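Local coordinates for protein endo-n-acetyl-beta-d-glucosaminidase (Hypocrea jecorina, PDB 4AC1) that hydrolyses N-linked glycans between the two core N-acetylglucosamines as a family 18 glycoside hydrolase, and trims the sugars from the fungus's own cellulases, at residues R4-Y8 with E270-I274; F9-H13 with H60-L64; I20-L25 with E256-S260. All coordinates share one frame; numbering follows the deposited sequence.

How the contacts relate
From the N terminus the chain runs through strand 4-9 and the loop that begins at 9-13 and leads on to helix 24-27. Contact 1 closes the widest loop, with 261 residues between its segments, and seats helix 270-279 on the first strand. Contacts 2 and 3 both fall within that span. They cross: 9-13 reaches forward to 60-64, whereas 20-25, lying between those two, reaches 256-260. Contacts 1 and 3 are joined by a probable hydrogen bond between Tyr-8 O and Tyr-257 N, contacts 2 and 3 by another probable one between Thr-12 O and Ile-20 N. Together they tie the first strand and its loop to helices 62-73 and 270-279 and the loop after the last strand.

Contact 1 (R4-Y8 with E270-I274); sequences RLIVY and EWAQI. With ZN (zinc ion), chain H.
The indole of Trp-271 reaches strand 4-8 with the far end of its six-membered ring. Leu-5 and Val-7 both approach that end obliquely: CZ3 of Trp-271 lies 3.8 Å from Leu-5 CD1 and 4.0 Å from Val-7 CG2. With CG swung opposite the backbone N (chi1 -176°), the Trp-271 ring reaches from the helix to the strand, alongside both aliphatic side chains and pointing the other way. The second branch of Leu-5 serves the next residue, CD2 sitting 4.2 Å from Ala-272 CB. No hydrogen bond crosses; the side chains that meet are apolar, and Leu-5 CD2 also rests against Ala-272 O. On the far side of the helix the flat carboxylate of Glu-270 binds a zinc ion through OE2 at 2.1 Å, while its OE1 accepts a hydrogen bond from a zinc-bound water. Glu-267 OE1 and four waters complete the six ligands. Ile-6 points away from the helix, toward Trp-185 and Asn-187 of another strand, inside the barrel. Strand and helix segments run nearly antiparallel, at 163°, with their axes 10.2 Å apart: the packing of an outer helix on the first strand of a (beta/alpha)8, or TIM, barrel, the fold of GH18 enzymes.

Contact 2 (F9-H13 with H60-L64); sequences FQTTH and HFYTL. With NAG (2-acetamido-2-deoxy-beta-D-glucopyranose), chain C.
His-60 lays its imidazole over that of His-13 in an offset stack, the ring centroids 3.6 Å apart and the planes only 12° from parallel, and so joins the loop after the first barrel strand to the start of the glycan-bearing helix. The two side chains come from opposite directions, and the overlap is displaced: NE2 of His-60 stands over one rim of the His-13 ring, and CE1 of His-13 stands over a rim of the His-60 ring. The carbonyl O of His-60 lies in the plane of the His-13 ring at its edge, about equally near NE2 and CE1 of His-13 (3.0 Å from each). Phe-54 meets the His-60 ring too, and Asp-58 takes up the His-60 backbone N-H. Phe-61, at the N-cap position of helix 62-73, turns its edge to Thr-12, with its CE1 3.7 Å from Thr-12 OG1. That hydroxyl is placed by a chi1 of 58° within reach of the next residue's ring, where it hydrogen-bonds His-13 ND1 at 2.7 Å, which holds the imidazole against rotation. Tyr-62 makes no contact with 9-13; the N-acetylglucosamine attached to Asn-66 lies over one face of its ring, CD2 of Tyr-62 being 3.7 Å from C6 of the sugar. Leu-64 closes the contact, its CD1 squeezed against Thr-12 CG2 at 3.5 Å and lying at the edge of the Phe-9 ring, 3.9 Å from CE2. Putting an alanine in place of His-13 removes the ring from the face of His-60 and the mate of Thr-12 OG1, and would probably leave the His-60 imidazole freer to turn. Two imidazoles so close face to face would probably resist both being protonated, so the stack is consistent with at least one neutral ring.

Contact 3 (I20-L25 with E256-S260); sequences ISMLPL and EYFNS
Tyr-257 and Leu-25 lie alongside each other, their side chains pointing opposite ways, and the leucine sits over one face of the phenol ring. CD1 of Leu-25 makes a CH-pi contact, 4.1 Å from the centroid of the Tyr-257 ring and 26° off its normal, and CG of Leu-25 comes to 3.6 Å from CE1 of Tyr-257. The ring gets there because its CG lies opposite the backbone N (chi1 176°), which directs it across to 20-25. Ile-20 takes a different side: its CG2 lies at the ring edge near the plane, 4.1 Å from Tyr-257 CE2. Pro-24 crosses the tyrosine at about a right angle and packs CB against the hydroxyl. One water, in the plane of the phenol ring, bridges the two segments: it donates to Ser-21 O and is hydrogen-bonded to Tyr-257 OH at 2.8 Å, giving the polar end of a largely buried ring a partner. The other branch of Ile-20 serves Phe-258, with CD1 3.8 Å from Phe-258 CB, while the phenyl ring leads off from the contact and carries Asn-259 CB over its centre. Both backbones are shaped locally. Tyr-257 to Ser-260 form a type I beta turn, closed by Ser-260 N to Tyr-257 O at 3.1 Å, and Ser-21 OG accepts a capping bond from Leu-23 N ahead of helix 24-27. Glu-67 on helix 62-73 also hydrogen-bonds that hydroxyl. The cis peptide before Glu-256 marks where the last barrel strand, 251-255, passes into this loop. Tyr-257 thus fills the space between helix 24-27 and strand 4-9, touching Val-7, while Leu-25 also packs on Ala-272 of helix 270-279 and Met-22 turns to helix 62-73.

Contact 1 (R4-Y8 with E270-I274)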
loop_
_atom_site.group_PDB
_atom_site.type_symbol
_atom_site.label_atom_id
_atom_site.label_comp_id
_atom_site.label_asym_id
_atom_site.label_seq_id
_atom_site.Cartn_x
_atom_site.Cartn_y
_atom_site.Cartn_z
ATOM N N ARG A 4 -10.640 0.165 6.594
ATOM C CA ARG A 4 -10.231 -0.148 5.224
ATOM C C ARG A 4 -9.766 -1.596 5.147
ATOM O O ARG A 4 -9.221 -2.140 6.125
ATOM C CB ARG A 4 -9.101 0.775 4.777
ATOM C CG ARG A 4 -9.422 2.256 4.955
ATOM C CD ARG A 4 -8.241 3.109 4.551
ATOM N NE ARG A 4 -8.383 4.523 4.908
ATOM C CZ ARG A 4 -7.998 5.056 6.068
ATOM N NH1 ARG A 4 -7.496 4.295 7.022
ATOM N NH2 ARG A 4 -8.115 6.363 6.279
ATOM N N LEU A 5 -10.010 -2.229 4.000
ATOM C CA LEU A 5 -9.417 -3.518 3.687
ATOM C C LEU A 5 -8.707 -3.359 2.365
ATOM O O LEU A 5 -9.345 -3.132 1.328
ATOM C CB LEU A 5 -10.461 -4.637 3.601
ATOM C CG LEU A 5 -9.919 -6.020 3.202
ATOM C CD1 LEU A 5 -8.820 -6.512 4.166
ATOM C CD2 LEU A 5 -11.037 -7.050 3.088
ATOM N N ILE A 6 -7.386 -3.467 2.412
ATOM C CA ILE A 6 -6.520 -3.094 1.309
ATOM C C ILE A 6 -5.716 -4.307 0.892
ATOM O O ILE A 6 -5.159 -4.993 1.740
ATOM C CB ILE A 6 -5.545 -2.005 1.779
ATOM C CG1 ILE A 6 -6.315 -0.746 2.204
ATOM C CG2 ILE A 6 -4.489 -1.686 0.708
ATOM C CD1 ILE A 6 -5.756 -0.070 3.429
ATOM N N VAL A 7 -5.672 -4.589 -0.401
ATOM C CA VAL A 7 -4.896 -5.715 -0.932
ATOM C C VAL A 7 -3.901 -5.200 -1.968
ATOM O O VAL A 7 -4.290 -4.506 -2.932
ATOM C CB VAL A 7 -5.806 -6.770 -1.587
ATOM C CG1 VAL A 7 -4.977 -7.795 -2.394
ATOM C CG2 VAL A 7 -6.664 -7.455 -0.533
ATOM N N TYR A 8 -2.623 -5.507 -1.752
ATOM C CA TYR A 8 -1.584 -5.265 -2.744
ATOM C C TYR A 8 -1.575 -6.376 -3.785
ATOM O O TYR A 8 -1.643 -7.569 -3.442
ATOM C CB TYR A 8 -0.216 -5.205 -2.080
ATOM C CG TYR A 8 0.096 -3.933 -1.307
ATOM C CD1 TYR A 8 -0.223 -3.795 0.046
ATOM C CD2 TYR A 8 0.735 -2.864 -1.937
ATOM C CE1 TYR A 8 0.072 -2.619 0.738
ATOM C CE2 TYR A 8 1.047 -1.693 -1.251
ATOM C CZ TYR A 8 0.712 -1.582 0.086
ATOM O OH TYR A 8 1.019 -0.434 0.787
ATOM N N GLU A 270 -9.866 -16.055 -0.251
ATOM C CA GLU A 270 -10.337 -16.479 1.059
ATOM C C GLU A 270 -9.760 -15.626 2.189
ATOM O O GLU A 270 -10.449 -15.369 3.175
ATOM C CB GLU A 270 -10.094 -17.963 1.299
ATOM C CG GLU A 270 -10.994 -18.838 0.445
ATOM C CD GLU A 270 -10.769 -20.316 0.651
ATOM O OE1 GLU A 270 -9.781 -20.683 1.309
ATOM O OE2 GLU A 270 -11.584 -21.124 0.132
ATOM N N TRP A 271 -8.519 -15.158 2.024
ATOM C CA TRP A 271 -7.918 -14.235 2.975
ATOM C C TRP A 271 -8.821 -13.014 3.193
ATOM O O TRP A 271 -9.140 -12.669 4.320
ATOM C CB TRP A 271 -6.540 -13.785 2.473
ATOM C CG TRP A 271 -5.793 -12.896 3.431
ATOM C CD1 TRP A 271 -4.952 -13.301 4.426
ATOM C CD2 TRP A 271 -5.823 -11.464 3.480
ATOM N NE1 TRP A 271 -4.452 -12.212 5.094
ATOM C CE2 TRP A 271 -4.969 -11.069 4.533
ATOM C CE3 TRP A 271 -6.484 -10.476 2.735
ATOM C CZ2 TRP A 271 -4.768 -9.730 4.867
ATOM C CZ3 TRP A 271 -6.273 -9.140 3.068
ATOM C CH2 TRP A 271 -5.414 -8.776 4.114
ATOM N N ALA A 272 -9.242 -12.376 2.097
ATOM C CA ALA A 272 -10.101 -11.197 2.197
ATOM C C ALA A 272 -11.449 -11.489 2.840
ATOM O O ALA A 272 -11.983 -10.635 3.530
ATOM C CB ALA A 272 -10.281 -10.532 0.833
ATOM N N GLN A 273 -11.988 -12.687 2.614
ATOM C CA GLN A 273 -13.194 -13.128 3.321
ATOM C C GLN A 273 -12.980 -13.213 4.838
ATOM O O GLN A 273 -13.764 -12.686 5.614
ATOM C CB GLN A 273 -13.659 -14.486 2.788
ATOM C CG GLN A 273 -14.140 -14.468 1.352
ATOM C CD GLN A 273 -14.504 -15.838 0.830
ATOM O OE1 GLN A 273 -13.780 -16.809 1.053
ATOM N NE2 GLN A 273 -15.599 -15.917 0.090
ATOM N N ILE A 274 -11.889 -13.854 5.248
ATOM C CA ILE A 274 -11.562 -13.979 6.665
ATOM C C ILE A 274 -11.341 -12.616 7.314
ATOM O O ILE A 274 -11.864 -12.330 8.396
ATOM C CB ILE A 274 -10.336 -14.912 6.867
ATOM C CG1 ILE A 274 -10.732 -16.349 6.508
ATOM C CG2 ILE A 274 -9.799 -14.824 8.298
ATOM C CD1 ILE A 274 -9.646 -17.367 6.672
HETATM ZN ZN ZN H . -11.414 -23.203 0.016
HETATM O O HOH W 1 -9.711 -23.216 0.995
HETATM O O HOH W 2 -11.346 -25.295 -0.162
HETATM O O HOH W 3 -13.423 -23.312 -0.984
HETATM O O HOH W 4 -12.449 -23.433 1.834
#

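Contact 2 (F9-H13 with H60-L64)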
loop_
_atom_site.group_PDB
_atom_site.type_symbol
_atom_site.label_atom_id
_atom_site.label_comp_id
_atom_site.label_asym_id
_atom_site.label_seq_id
_atom_site.Cartn_x
_atom_site.Cartn_y
_atom_site.Cartn_z
ATOM N N PHE A 9 -1.485 -5.968 -5.051
ATOM C CA PHE A 9 -1.576 -6.862 -6.203
ATOM C C PHE A 9 -0.314 -6.640 -7.042
ATOM O O PHE A 9 -0.285 -5.753 -7.909
ATOM C CB PHE A 9 -2.854 -6.509 -6.982
ATOM C CG PHE A 9 -3.194 -7.458 -8.110
ATOM C CD1 PHE A 9 -3.849 -8.663 -7.865
ATOM C CD2 PHE A 9 -2.901 -7.115 -9.425
ATOM C CE1 PHE A 9 -4.169 -9.528 -8.924
ATOM C CE2 PHE A 9 -3.216 -7.963 -10.482
ATOM C CZ PHE A 9 -3.853 -9.171 -10.231
ATOM N N GLN A 10 0.754 -7.381 -6.718
ATOM C CA GLN A 10 2.049 -7.259 -7.411
ATOM C C GLN A 10 2.248 -8.354 -8.451
ATOM O O GLN A 10 2.642 -8.081 -9.590
ATOM C CB GLN A 10 3.239 -7.253 -6.449
ATOM C CG GLN A 10 4.514 -6.826 -7.165
ATOM C CD GLN A 10 5.754 -6.962 -6.326
ATOM O OE1 GLN A 10 6.227 -8.069 -6.064
ATOM N NE2 GLN A 10 6.305 -5.841 -5.918
ATOM N N THR A 11 1.986 -9.594 -8.041
ATOM C CA THR A 11 2.060 -10.752 -8.927
ATOM C C THR A 11 0.771 -10.778 -9.730
ATOM O O THR A 11 -0.318 -11.002 -9.178
ATOM C CB THR A 11 2.243 -12.047 -8.132
ATOM O OG1 THR A 11 3.438 -11.945 -7.358
ATOM C CG2 THR A 11 2.372 -13.261 -9.061
ATOM N N THR A 12 0.911 -10.546 -11.035
ATOM C CA THR A 12 -0.216 -10.276 -11.924
ATOM C C THR A 12 -0.515 -11.435 -12.872
ATOM O O THR A 12 -1.580 -11.482 -13.487
ATOM C CB THR A 12 0.044 -9.006 -12.779
ATOM O OG1 THR A 12 1.247 -9.198 -13.539
ATOM C CG2 THR A 12 0.187 -7.758 -11.894
ATOM N N HIS A 13 0.451 -12.348 -12.981
ATOM C CA HIS A 13 0.383 -13.495 -13.888
ATOM C C HIS A 13 0.883 -14.723 -13.150
ATOM O O HIS A 13 1.756 -14.625 -12.290
ATOM C CB HIS A 13 1.258 -13.261 -15.130
ATOM C CG HIS A 13 0.749 -12.181 -16.034
ATOM N ND1 HIS A 13 0.693 -10.859 -15.652
ATOM C CD2 HIS A 13 0.286 -12.225 -17.306
ATOM C CE1 HIS A 13 0.203 -10.136 -16.645
ATOM N NE2 HIS A 13 -0.056 -10.942 -17.659
ATOM N N HIS A 60 0.980 -6.984 -21.906
ATOM C CA HIS A 60 1.049 -7.773 -20.670
ATOM C C HIS A 60 -0.039 -7.397 -19.656
ATOM O O HIS A 60 -0.543 -8.262 -18.922
ATOM C CB HIS A 60 2.442 -7.647 -20.029
ATOM C CG HIS A 60 2.775 -8.739 -19.054
ATOM N ND1 HIS A 60 2.970 -10.049 -19.438
ATOM C CD2 HIS A 60 2.989 -8.706 -17.717
ATOM C CE1 HIS A 60 3.265 -10.779 -18.377
ATOM N NE2 HIS A 60 3.286 -9.989 -17.319
ATOM N N PHE A 61 -0.431 -6.123 -19.654
ATOM C CA PHE A 61 -1.382 -5.614 -18.671
ATOM C C PHE A 61 -2.781 -5.280 -19.193
ATOM O O PHE A 61 -3.562 -4.639 -18.489
ATOM C CB PHE A 61 -0.773 -4.412 -17.940
ATOM C CG PHE A 61 0.476 -4.747 -17.183
ATOM C CD1 PHE A 61 0.459 -5.694 -16.156
ATOM C CD2 PHE A 61 1.684 -4.132 -17.506
ATOM C CE1 PHE A 61 1.625 -6.012 -15.466
ATOM C CE2 PHE A 61 2.849 -4.451 -16.823
ATOM C CZ PHE A 61 2.819 -5.379 -15.792
ATOM N N TYR A 62 -3.132 -5.743 -20.394
ATOM C CA TYR A 62 -4.477 -5.487 -20.918
ATOM C C TYR A 62 -5.580 -6.016 -20.000
ATOM O O TYR A 62 -6.578 -5.334 -19.772
ATOM C CB TYR A 62 -4.668 -6.082 -22.317
ATOM C CG TYR A 62 -3.951 -5.356 -23.439
ATOM C CD1 TYR A 62 -3.525 -4.031 -23.297
ATOM C CD2 TYR A 62 -3.709 -6.001 -24.658
ATOM C CE1 TYR A 62 -2.868 -3.368 -24.334
ATOM C CE2 TYR A 62 -3.064 -5.340 -25.708
ATOM C CZ TYR A 62 -2.645 -4.028 -25.533
ATOM O OH TYR A 62 -1.998 -3.372 -26.561
ATOM N N THR A 63 -5.405 -7.242 -19.505
ATOM C CA THR A 63 -6.412 -7.873 -18.650
ATOM C C THR A 63 -6.517 -7.075 -17.351
ATOM O O THR A 63 -7.596 -6.724 -16.915
ATOM C CB THR A 63 -6.082 -9.366 -18.349
ATOM O OG1 THR A 63 -5.893 -10.094 -19.578
ATOM C CG2 THR A 63 -7.198 -10.020 -17.531
ATOM N N LEU A 64 -5.360 -6.781 -16.752
ATOM C CA LEU A 64 -5.313 -6.030 -15.498
ATOM C C LEU A 64 -6.102 -4.714 -15.587
ATOM O O LEU A 64 -7.007 -4.470 -14.789
ATOM C CB LEU A 64 -3.855 -5.788 -15.101
ATOM C CG LEU A 64 -3.553 -5.244 -13.704
ATOM C CD1 LEU A 64 -2.112 -5.545 -13.325
ATOM C CD2 LEU A 64 -3.830 -3.755 -13.630
HETATM C C1 NAG C . -8.532 -3.744 -22.559
HETATM C C2 NAG C . -7.707 -2.456 -22.642
HETATM C C3 NAG C . -7.628 -1.972 -24.087
HETATM C C4 NAG C . -7.053 -3.091 -24.949
HETATM C C5 NAG C . -7.885 -4.361 -24.763
HETATM C C6 NAG C . -7.267 -5.541 -25.496
HETATM C C7 NAG C . -7.467 -0.837 -20.855
HETATM C C8 NAG C . -8.137 0.186 -19.996
HETATM N N2 NAG C . -8.243 -1.440 -21.760
HETATM O O3 NAG C . -6.821 -0.817 -24.152
HETATM O O4 NAG C . -7.053 -2.727 -26.317
HETATM O O5 NAG C . -7.958 -4.723 -23.388
HETATM O O6 NAG C . -8.253 -6.542 -25.635
HETATM O O7 NAG C . -6.272 -1.094 -20.709
#

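Contact 3 (I20-L25 with E256-S260)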
loop_
_atom_site.group_PDB
_atom_site.type_symbol
_atom_site.label_atom_id
_atom_site.label_comp_id
_atom_site.label_asym_id
_atom_site.label_seq_id
_atom_site.Cartn_x
_atom_site.Cartn_y
_atom_site.Cartn_z
ATOM N N ILE A 20 -3.691 -13.320 -13.662
ATOM C CA ILE A 20 -4.418 -13.638 -12.439
ATOM C C ILE A 20 -5.526 -12.604 -12.304
ATOM O O ILE A 20 -5.254 -11.404 -12.275
ATOM C CB ILE A 20 -3.467 -13.609 -11.223
ATOM C CG1 ILE A 20 -2.455 -14.757 -11.340
ATOM C CG2 ILE A 20 -4.248 -13.727 -9.903
ATOM C CD1 ILE A 20 -1.246 -14.609 -10.464
ATOM N N SER A 21 -6.774 -13.054 -12.265
ATOM C CA SER A 21 -7.885 -12.138 -12.140
ATOM C C SER A 21 -7.943 -11.551 -10.736
ATOM O O SER A 21 -7.778 -12.279 -9.743
ATOM C CB SER A 21 -9.203 -12.849 -12.438
ATOM O OG SER A 21 -10.267 -11.920 -12.400
ATOM N N MET A 22 -8.203 -10.241 -10.665
ATOM C CA MET A 22 -8.478 -9.580 -9.397
ATOM C C MET A 22 -9.954 -9.640 -9.024
ATOM O O MET A 22 -10.313 -9.307 -7.892
ATOM C CB MET A 22 -8.000 -8.129 -9.401
ATOM C CG MET A 22 -8.687 -7.245 -10.438
ATOM S SD MET A 22 -8.046 -5.555 -10.502
ATOM C CE MET A 22 -6.431 -5.784 -11.267
ATOM N N LEU A 23 -10.800 -10.085 -9.951
ATOM C CA LEU A 23 -12.249 -9.989 -9.773
ATOM C C LEU A 23 -12.879 -10.866 -8.681
ATOM O O LEU A 23 -13.931 -10.491 -8.158
ATOM C CB LEU A 23 -13.006 -10.148 -11.104
ATOM C CG LEU A 23 -12.593 -9.149 -12.196
ATOM C CD1 LEU A 23 -13.276 -9.511 -13.494
ATOM C CD2 LEU A 23 -12.890 -7.711 -11.798
ATOM N N PRO A 24 -12.250 -12.012 -8.313
ATOM C CA PRO A 24 -12.859 -12.765 -7.208
ATOM C C PRO A 24 -12.994 -11.946 -5.928
ATOM O O PRO A 24 -13.855 -12.227 -5.109
ATOM C CB PRO A 24 -11.887 -13.924 -7.009
ATOM C CG PRO A 24 -11.356 -14.171 -8.395
ATOM C CD PRO A 24 -11.146 -12.774 -8.940
ATOM N N LEU A 25 -12.170 -10.912 -5.778
ATOM C CA LEU A 25 -12.247 -10.033 -4.618
ATOM C C LEU A 25 -13.555 -9.258 -4.525
ATOM O O LEU A 25 -13.911 -8.777 -3.440
ATOM C CB LEU A 25 -11.065 -9.059 -4.604
ATOM C CG LEU A 25 -9.729 -9.702 -4.250
ATOM C CD1 LEU A 25 -8.597 -8.765 -4.597
ATOM C CD2 LEU A 25 -9.684 -10.091 -2.763
ATOM N N GLU A 256 0.792 -10.371 -0.252
ATOM C CA GLU A 256 0.068 -9.733 -1.360
ATOM C C GLU A 256 -0.967 -10.752 -1.860
ATOM O O GLU A 256 -1.092 -11.861 -1.318
ATOM C CB GLU A 256 1.027 -9.334 -2.491
ATOM C CG GLU A 256 1.874 -10.499 -2.991
ATOM C CD GLU A 256 2.148 -10.466 -4.489
ATOM O OE1 GLU A 256 1.350 -9.881 -5.263
ATOM O OE2 GLU A 256 3.177 -11.045 -4.897
ATOM N N TYR A 257 -1.715 -10.405 -2.898
ATOM C CA TYR A 257 -2.929 -11.157 -3.206
ATOM C C TYR A 257 -2.769 -12.638 -3.564
ATOM O O TYR A 257 -3.360 -13.509 -2.909
ATOM C CB TYR A 257 -3.722 -10.473 -4.319
ATOM C CG TYR A 257 -4.949 -11.241 -4.778
ATOM C CD1 TYR A 257 -6.004 -11.519 -3.899
ATOM C CD2 TYR A 257 -5.057 -11.682 -6.096
ATOM C CE1 TYR A 257 -7.138 -12.205 -4.334
ATOM C CE2 TYR A 257 -6.190 -12.384 -6.538
ATOM C CZ TYR A 257 -7.227 -12.632 -5.650
ATOM O OH TYR A 257 -8.362 -13.307 -6.056
ATOM N N PHE A 258 -2.000 -12.909 -4.617
ATOM C CA PHE A 258 -2.201 -14.116 -5.444
ATOM C C PHE A 258 -2.074 -15.475 -4.760
ATOM O O PHE A 258 -2.623 -16.455 -5.250
ATOM C CB PHE A 258 -1.291 -14.099 -6.680
ATOM C CG PHE A 258 0.073 -14.662 -6.428
ATOM C CD1 PHE A 258 0.984 -13.982 -5.620
ATOM C CD2 PHE A 258 0.442 -15.891 -6.984
ATOM C CE1 PHE A 258 2.239 -14.502 -5.383
ATOM C CE2 PHE A 258 1.696 -16.426 -6.748
ATOM C CZ PHE A 258 2.594 -15.738 -5.953
ATOM N N ASN A 259 -1.340 -15.532 -3.655
ATOM C CA ASN A 259 -1.057 -16.802 -2.981
ATOM C C ASN A 259 -1.500 -16.792 -1.533
ATOM O O ASN A 259 -1.105 -17.655 -0.745
ATOM C CB ASN A 259 0.445 -17.138 -3.072
ATOM C CG ASN A 259 1.331 -16.089 -2.397
ATOM O OD1 ASN A 259 0.858 -15.043 -1.970
ATOM N ND2 ASN A 259 2.618 -16.373 -2.297
ATOM N N SER A 260 -2.343 -15.827 -1.181
ATOM C CA SER A 260 -2.763 -15.649 0.204
ATOM C C SER A 260 -3.276 -16.918 0.857
ATOM O O SER A 260 -4.125 -17.604 0.300
ATOM C CB SER A 260 -3.875 -14.625 0.272
ATOM O OG SER A 260 -3.445 -13.355 -0.162
HETATM O O HOH W 5 -8.025 -14.618 -8.452
#